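DUF1254 domain-containing protein (Vibrio parahaemolyticus, PDB 3U07) is of unknown function but combines DUF1254 and DUF1214 family regions and is probably exported, its precursor carrying a signal peptide. Local coordinates at residues A[48-53]-A[86-91]; A[56-61]-A[203-208]; A[98-103]-A[107-112]. The protein carries 2 engineered substitutions. All blocks are in the same frame, centred on the assembly; numbering follows the deposited sequence.

Contacts 1 and 3 are buried in the interior, whereas contact 2 lies nearer the surface. Contact 1 sets the end of helix 26-52 against strand 82-90. Contact 2 adjoins it, with centres about 6 Å apart, and brings the loop at 56-61 up to the loop at 203-208; hydrogen bonds and a salt bridge tie both of its segments to strand 82-90. Contact 3 sits about 21 Å from the centre of contact 1 and joins two strands that belong to different sheets. Apolar and aromatic packing dominates contacts 1 and 3, while contact 2 pairs a leucine methyl with polar groups. Leu89 and Val98 link contacts 1 and 3.

Contact 1: residues A[48-53]-A[86-91]; sequences YHTAVE and MGWLDV
Trp88 points its indole from strand 82-90 at the last turn of helix 26-52, where Ala51 and Thr50 receive it. The pyrrole part of the ring makes the approach: Ala51 CB lies 3.9 Å from Trp88 CD1 and only slightly farther, 4.0 Å, from Trp88 NE1. Measured to the centroid of the five-membered ring, the same methyl is at 4.3 Å and 29° off the ring normal, an off-centre CH-pi contact. Thr50 crosses the tryptophan side chain at about a right angle, and its OG1 stands 4.1 Å from Trp88 NE1. That is too far for a hydrogen bond; the hydroxyl instead turns back to the helix, to the carbonyl oxygens of Phe46 and Phe47.

The indole gets there because Trp88 CG is anti to its own carbonyl carbon and beside the backbone N (chi1 -69°), with the ring plane set nearly square to the CA-CB-CG plane. Phe47 meets the same indole edge-to-face, and Phe46 also touches it, so four residues of the helix end line the indole. The helix widens here: Glu53 N donates to Tyr48 O at 3.0 Å, closing a pi-type turn that contains both contact residues.

On the strand, Trp88 is bonded through its backbone to Asn59, while its neighbours Gly87 and Leu89 bond to strand 161-169. Leu89 packs against Val96 of the next sheet, on the side away from the helix. The arrangement is that of a helix packed against an antiparallel sheet, as in alpha+beta architecture: an aromatic residue on an edge strand meets the C-terminal turn of the helix.

Contact 2: residues A[56-61]-A[203-208]; sequences YPLNEF and VQRTYP. Engineered in segment 56-61: Glu60 (natural residue Arg).
The backbones at Leu58 and Val203, both in loops without regular structure, come no closer than 10.4 Å, measured from Leu58 CA to Val203 CA. Leu58 reaches across this gap to Arg205 and Tyr207, and a single methyl does the touching. Leu58 CD1 lies 4.2 Å from Arg205 NH1, approaching the guanidinium obliquely, and 4.3 Å from the phenol oxygen, Tyr207 OH. Arg205 runs out extended from CG to NE (chi2 164°), which carries its guanidinium well away from its own backbone and toward the leucine.

Within 203-208 the two partners are themselves packed together: Arg205 CB sits 3.7 Å above one face of the Tyr207 ring, displaced toward the rim. The charged end is held from outside the two loops, since NE pairs with Asp225 and NH2 with Asp90. Leu58, for its part, also rests on Trp88 and Leu161.

Those two carboxylates probably do most to fix the guanidinium, and the leucine adds only loose van der Waals contact beside it. The chemistry is consistent with the pairing of Arg205 with Asp90, rather than this leucine contact, being the stronger tie between loop 203-208 and strand 82-90.

Contact 3: residues A[98-103]-A[107-112]; sequences VSVPDM and RYWILH
Met103, a selenomethionine, starts from a nearly eclipsed first torsion (chi1 -126°) and bends again at chi2 (81°) and chi3, a fold that brings its terminal methyl back over the indole of Trp109. The tryptophan meets it with CG set between its backbone N and carbonyl carbon (chi1 63°). Met103 CE ends up 3.3 Å from Trp109 CD2, almost straight above the five-membered ring: an unusually close CH-pi approach, to be read with caution. Met103 SE stands farther off, 4.8 Å from the centroid of the Trp109 five-membered ring, completing a Met-aromatic contact. Val100 CG1 joins on the same face, at the six-membered ring, 4.0 Å from Trp109 CZ3.

Farther along, Val98 and Leu111 meet tip to tip, with Val98 CG1 3.8 Å from Leu111 CD2. The other branch of Val100 crosses to that same methyl, CG2 being 4.1 Å from Leu111 CD2.

Strands 98-100 and 109-112 run antiparallel with axes 9.9 Å apart. They belong to different sheets, so side chains alone span the gap. At the margin, Trp109 NE1 bonds to Gly130 O, and Arg107 forms salt bridges with Asp104 and Asp175.

The side chains that meet are apolar or aromatic, with the aliphatic part of Arg107 at the Met103 end, so dispersion and CH-pi attraction probably hold these two strands, and with them their sheets, against each other.

Contact 1: residues A[48-53]-A[86-91]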
# COMPACT_ATOMS: atom_id res chain seq x y z
N TYR A 48 10.67 -3.73 11.58
CA TYR A 48 11.97 -4.02 12.19
C TYR A 48 13.09 -3.88 11.19
O TYR A 48 14.10 -3.22 11.44
CB TYR A 48 11.99 -5.45 12.76
CG TYR A 48 13.17 -5.71 13.67
CD1 TYR A 48 13.09 -5.47 15.04
CD2 TYR A 48 14.39 -6.16 13.15
CE1 TYR A 48 14.18 -5.67 15.87
CE2 TYR A 48 15.49 -6.36 13.97
CZ TYR A 48 15.38 -6.11 15.33
OH TYR A 48 16.47 -6.29 16.15
N HIS A 49 12.92 -4.51 10.03
CA HIS A 49 13.94 -4.48 9.00
C HIS A 49 14.15 -3.12 8.36
O HIS A 49 15.18 -2.88 7.74
CB HIS A 49 13.64 -5.56 7.96
CG HIS A 49 13.84 -6.95 8.48
ND1 HIS A 49 12.90 -7.95 8.33
CD2 HIS A 49 14.87 -7.50 9.17
CE1 HIS A 49 13.34 -9.05 8.92
NE2 HIS A 49 14.53 -8.80 9.44
N THR A 50 13.18 -2.22 8.51
CA THR A 50 13.33 -0.88 7.95
C THR A 50 13.67 0.14 9.03
O THR A 50 14.83 0.53 9.20
CB THR A 50 12.06 -0.43 7.20
OG1 THR A 50 10.92 -0.61 8.03
CG2 THR A 50 11.89 -1.22 5.91
N ALA A 51 12.66 0.57 9.79
CA ALA A 51 12.84 1.57 10.83
C ALA A 51 13.76 1.20 12.00
O ALA A 51 14.58 2.01 12.42
CB ALA A 51 11.47 2.00 11.39
N VAL A 52 13.64 -0.01 12.53
CA VAL A 52 14.46 -0.39 13.67
C VAL A 52 15.95 -0.56 13.38
O VAL A 52 16.78 0.08 14.02
CB VAL A 52 13.94 -1.68 14.35
CG1 VAL A 52 14.85 -2.07 15.51
CG2 VAL A 52 12.53 -1.46 14.87
N GLU A 53 16.31 -1.39 12.40
CA GLU A 53 17.73 -1.57 12.14
C GLU A 53 18.39 -0.52 11.27
O GLU A 53 19.57 -0.63 10.94
CB GLU A 53 18.01 -2.99 11.62
CG GLU A 53 17.26 -3.44 10.40
CD GLU A 53 17.40 -4.94 10.19
OE1 GLU A 53 17.11 -5.44 9.08
OE2 GLU A 53 17.80 -5.63 11.16
N MSE A 86 7.47 9.14 3.06
CA MSE A 86 7.23 7.99 3.93
C MSE A 86 7.70 8.25 5.35
O MSE A 86 8.58 9.08 5.59
CB MSE A 86 7.96 6.76 3.41
CG MSE A 86 7.49 6.25 2.06
SE MSE A 86 8.61 4.79 1.47
CE MSE A 86 10.32 5.63 1.75
N GLY A 87 7.11 7.52 6.28
CA GLY A 87 7.49 7.66 7.67
C GLY A 87 6.66 6.74 8.53
O GLY A 87 5.81 5.99 8.04
N TRP A 88 6.93 6.79 9.83
CA TRP A 88 6.21 5.99 10.80
C TRP A 88 5.78 6.92 11.92
O TRP A 88 6.58 7.66 12.48
CB TRP A 88 7.11 4.90 11.38
CG TRP A 88 7.45 3.82 10.40
CD1 TRP A 88 8.51 3.80 9.54
CD2 TRP A 88 6.72 2.61 10.17
NE1 TRP A 88 8.49 2.64 8.79
CE2 TRP A 88 7.40 1.90 9.16
CE3 TRP A 88 5.55 2.07 10.72
CZ2 TRP A 88 6.95 0.66 8.69
CZ3 TRP A 88 5.11 0.83 10.26
CH2 TRP A 88 5.81 0.14 9.25
N LEU A 89 4.49 6.89 12.23
CA LEU A 89 3.93 7.70 13.30
C LEU A 89 3.96 6.87 14.57
O LEU A 89 3.87 5.64 14.53
CB LEU A 89 2.47 8.05 12.98
CG LEU A 89 2.07 9.36 12.28
CD1 LEU A 89 3.15 9.85 11.35
CD2 LEU A 89 0.76 9.12 11.56
N ASP A 90 4.09 7.54 15.71
CA ASP A 90 4.06 6.86 17.00
C ASP A 90 3.18 7.75 17.86
O ASP A 90 3.56 8.87 18.20
CB ASP A 90 5.45 6.75 17.63
CG ASP A 90 5.40 6.22 19.06
OD1 ASP A 90 4.39 5.60 19.44
OD2 ASP A 90 6.38 6.42 19.80
N VAL A 91 1.99 7.26 18.18
CA VAL A 91 1.05 8.03 18.98
C VAL A 91 0.92 7.53 20.42
O VAL A 91 -0.00 7.92 21.14
CB VAL A 91 -0.35 8.02 18.32
CG1 VAL A 91 -0.25 8.54 16.88
CG2 VAL A 91 -0.92 6.60 18.32

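Contact 2: residues A[56-61]-A[203-208]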
# COMPACT_ATOMS: atom_id res chain seq x y z
N TYR A 56 15.42 4.64 12.07
CA TYR A 56 14.64 5.74 11.52
C TYR A 56 13.91 6.48 12.64
O TYR A 56 13.24 5.86 13.47
CB TYR A 56 13.58 5.24 10.54
CG TYR A 56 14.11 4.73 9.22
CD1 TYR A 56 15.38 5.07 8.78
CD2 TYR A 56 13.31 3.93 8.40
CE1 TYR A 56 15.86 4.63 7.55
CE2 TYR A 56 13.78 3.48 7.17
CZ TYR A 56 15.05 3.83 6.75
OH TYR A 56 15.51 3.37 5.54
N PRO A 57 14.06 7.81 12.70
CA PRO A 57 13.33 8.48 13.77
C PRO A 57 11.84 8.39 13.49
O PRO A 57 11.41 8.43 12.33
CB PRO A 57 13.88 9.91 13.72
CG PRO A 57 14.34 10.06 12.30
CD PRO A 57 14.98 8.73 12.02
N LEU A 58 11.04 8.24 14.54
CA LEU A 58 9.60 8.14 14.39
C LEU A 58 8.99 9.54 14.33
O LEU A 58 9.60 10.52 14.76
CB LEU A 58 9.02 7.34 15.56
CG LEU A 58 9.65 5.95 15.72
CD1 LEU A 58 9.09 5.27 16.96
CD2 LEU A 58 9.37 5.10 14.48
N ASN A 59 7.79 9.64 13.77
CA ASN A 59 7.10 10.92 13.64
C ASN A 59 7.91 11.93 12.82
O ASN A 59 7.97 13.11 13.15
CB ASN A 59 6.76 11.50 15.02
CG ASN A 59 5.68 10.70 15.74
OD1 ASN A 59 4.74 10.21 15.11
ND2 ASN A 59 5.81 10.57 17.05
N GLU A 60 8.53 11.42 11.76
CA GLU A 60 9.33 12.22 10.84
C GLU A 60 9.32 11.53 9.49
O GLU A 60 9.28 10.30 9.42
CB GLU A 60 10.79 12.33 11.31
CG GLU A 60 11.04 13.31 12.45
CD GLU A 60 12.53 13.44 12.79
OE1 GLU A 60 13.36 13.24 11.88
OE2 GLU A 60 12.86 13.76 13.95
N PHE A 61 9.34 12.31 8.42
CA PHE A 61 9.39 11.75 7.08
C PHE A 61 10.83 11.27 6.91
O PHE A 61 11.77 11.97 7.29
CB PHE A 61 9.06 12.83 6.04
CG PHE A 61 7.66 13.36 6.13
CD1 PHE A 61 6.57 12.53 5.84
CD2 PHE A 61 7.41 14.67 6.52
CE1 PHE A 61 5.26 13.01 5.93
CE2 PHE A 61 6.11 15.16 6.62
CZ PHE A 61 5.03 14.32 6.32
N VAL A 203 7.88 7.34 23.89
CA VAL A 203 8.04 6.00 24.42
C VAL A 203 9.25 5.33 23.77
O VAL A 203 9.47 5.45 22.57
CB VAL A 203 6.78 5.15 24.15
CG1 VAL A 203 7.01 3.70 24.55
CG2 VAL A 203 5.61 5.73 24.93
N GLN A 204 10.04 4.65 24.59
CA GLN A 204 11.22 3.94 24.11
C GLN A 204 10.92 2.45 24.23
O GLN A 204 10.70 1.94 25.33
CB GLN A 204 12.45 4.29 24.95
CG GLN A 204 12.83 5.77 24.95
CD GLN A 204 12.98 6.34 23.55
OE1 GLN A 204 13.38 5.63 22.62
NE2 GLN A 204 12.67 7.62 23.39
N ARG A 205 10.91 1.75 23.10
CA ARG A 205 10.60 0.33 23.08
C ARG A 205 11.84 -0.56 23.02
O ARG A 205 12.90 -0.14 22.57
CB ARG A 205 9.73 0.01 21.85
CG ARG A 205 8.42 0.77 21.78
CD ARG A 205 7.82 0.71 20.37
NE ARG A 205 6.48 1.30 20.33
CZ ARG A 205 6.23 2.60 20.27
NH1 ARG A 205 7.21 3.49 20.25
NH2 ARG A 205 4.97 3.01 20.26
N THR A 206 11.68 -1.80 23.48
CA THR A 206 12.74 -2.79 23.41
C THR A 206 12.14 -3.78 22.41
O THR A 206 11.19 -4.51 22.73
CB THR A 206 13.02 -3.44 24.78
OG1 THR A 206 11.83 -4.08 25.27
CG2 THR A 206 13.45 -2.39 25.78
N TYR A 207 12.68 -3.79 21.20
CA TYR A 207 12.17 -4.63 20.12
C TYR A 207 12.68 -6.05 20.02
O TYR A 207 13.88 -6.29 19.98
CB TYR A 207 12.46 -3.93 18.79
CG TYR A 207 11.86 -2.56 18.64
CD1 TYR A 207 10.48 -2.41 18.43
CD2 TYR A 207 12.65 -1.41 18.67
CE1 TYR A 207 9.92 -1.15 18.26
CE2 TYR A 207 12.10 -0.15 18.50
CZ TYR A 207 10.73 -0.02 18.29
OH TYR A 207 10.17 1.22 18.08
N PRO A 208 11.75 -7.03 19.93
CA PRO A 208 12.14 -8.44 19.82
C PRO A 208 12.84 -8.62 18.48
O PRO A 208 12.39 -8.05 17.47
CB PRO A 208 10.80 -9.18 19.85
CG PRO A 208 9.86 -8.21 20.52
CD PRO A 208 10.29 -6.89 19.95

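Contact 3: residues A[98-103]-A[107-112]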
# COMPACT_ATOMS: atom_id res chain seq x y z
N VAL A 98 -0.53 15.43 11.23
CA VAL A 98 0.12 15.49 9.94
C VAL A 98 -0.49 16.68 9.23
O VAL A 98 -1.72 16.77 9.08
CB VAL A 98 -0.11 14.20 9.13
CG1 VAL A 98 0.51 14.33 7.74
CG2 VAL A 98 0.50 13.01 9.87
N SER A 99 0.36 17.61 8.81
CA SER A 99 -0.10 18.81 8.12
C SER A 99 0.04 18.65 6.62
O SER A 99 1.11 18.28 6.12
CB SER A 99 0.70 20.04 8.58
OG SER A 99 0.58 20.25 9.97
N VAL A 100 -1.04 18.92 5.91
CA VAL A 100 -1.08 18.84 4.46
C VAL A 100 -1.64 20.16 3.93
O VAL A 100 -2.75 20.56 4.28
CB VAL A 100 -1.97 17.67 3.99
CG1 VAL A 100 -2.12 17.69 2.48
CG2 VAL A 100 -1.36 16.35 4.43
N PRO A 101 -0.86 20.86 3.08
CA PRO A 101 -1.26 22.15 2.49
C PRO A 101 -2.32 21.99 1.42
O PRO A 101 -2.44 20.92 0.82
CB PRO A 101 0.04 22.66 1.89
CG PRO A 101 0.69 21.38 1.41
CD PRO A 101 0.48 20.46 2.61
N ASP A 102 -3.10 23.04 1.17
CA ASP A 102 -4.08 22.97 0.09
C ASP A 102 -3.21 22.81 -1.16
O ASP A 102 -2.16 23.45 -1.29
CB ASP A 102 -4.90 24.26 0.01
CG ASP A 102 -5.94 24.37 1.13
OD1 ASP A 102 -6.16 23.38 1.85
OD2 ASP A 102 -6.54 25.46 1.29
N MSE A 103 -3.62 21.93 -2.07
CA MSE A 103 -2.85 21.66 -3.28
C MSE A 103 -3.45 22.40 -4.47
O MSE A 103 -4.54 22.96 -4.37
CB MSE A 103 -2.85 20.16 -3.56
CG MSE A 103 -1.46 19.53 -3.75
SE MSE A 103 -0.57 19.14 -2.07
CE MSE A 103 -1.97 18.13 -1.22
N ARG A 107 -4.12 18.36 -9.37
CA ARG A 107 -3.05 17.47 -8.94
C ARG A 107 -3.51 16.37 -7.99
O ARG A 107 -4.13 16.65 -6.95
CB ARG A 107 -1.93 18.28 -8.27
CG ARG A 107 -0.66 17.46 -8.02
CD ARG A 107 0.41 18.29 -7.34
NE ARG A 107 0.75 19.48 -8.11
CZ ARG A 107 1.49 19.47 -9.22
NH1 ARG A 107 1.99 18.33 -9.69
NH2 ARG A 107 1.74 20.61 -9.85
N TYR A 108 -3.24 15.13 -8.36
CA TYR A 108 -3.61 13.99 -7.52
C TYR A 108 -2.65 13.92 -6.33
O TYR A 108 -1.45 14.16 -6.48
CB TYR A 108 -3.51 12.67 -8.29
CG TYR A 108 -3.79 11.45 -7.43
CD1 TYR A 108 -5.09 11.00 -7.21
CD2 TYR A 108 -2.75 10.77 -6.79
CE1 TYR A 108 -5.36 9.92 -6.38
CE2 TYR A 108 -3.01 9.68 -5.95
CZ TYR A 108 -4.31 9.26 -5.75
OH TYR A 108 -4.59 8.19 -4.91
N TRP A 109 -3.19 13.60 -5.16
CA TRP A 109 -2.38 13.45 -3.95
C TRP A 109 -3.14 12.57 -2.99
O TRP A 109 -4.37 12.48 -3.06
CB TRP A 109 -2.10 14.80 -3.28
CG TRP A 109 -3.33 15.52 -2.80
CD1 TRP A 109 -4.10 16.38 -3.52
CD2 TRP A 109 -3.91 15.44 -1.50
NE1 TRP A 109 -5.14 16.85 -2.74
CE2 TRP A 109 -5.04 16.29 -1.49
CE3 TRP A 109 -3.59 14.73 -0.33
CZ2 TRP A 109 -5.85 16.45 -0.36
CZ3 TRP A 109 -4.39 14.89 0.79
CH2 TRP A 109 -5.51 15.74 0.77
N ILE A 110 -2.42 11.92 -2.09
CA ILE A 110 -3.05 11.06 -1.12
C ILE A 110 -2.18 10.86 0.11
O ILE A 110 -0.96 10.73 -0.00
CB ILE A 110 -3.39 9.68 -1.74
CG1 ILE A 110 -4.14 8.81 -0.72
CG2 ILE A 110 -2.11 8.99 -2.21
CD1 ILE A 110 -4.83 7.62 -1.34
N LEU A 111 -2.81 10.90 1.28
CA LEU A 111 -2.11 10.65 2.55
C LEU A 111 -2.71 9.30 2.96
O LEU A 111 -3.90 9.19 3.21
CB LEU A 111 -2.44 11.72 3.59
CG LEU A 111 -2.00 11.45 5.03
CD1 LEU A 111 -0.51 11.15 5.09
CD2 LEU A 111 -2.35 12.65 5.90
N HIS A 112 -1.87 8.28 3.00
CA HIS A 112 -2.32 6.93 3.32
C HIS A 112 -1.64 6.36 4.56
O HIS A 112 -0.41 6.30 4.61
CB HIS A 112 -2.05 6.04 2.10
CG HIS A 112 -2.39 4.60 2.30
ND1 HIS A 112 -1.67 3.59 1.70
CD2 HIS A 112 -3.37 4.00 3.01
CE1 HIS A 112 -2.19 2.42 2.04
NE2 HIS A 112 -3.22 2.64 2.83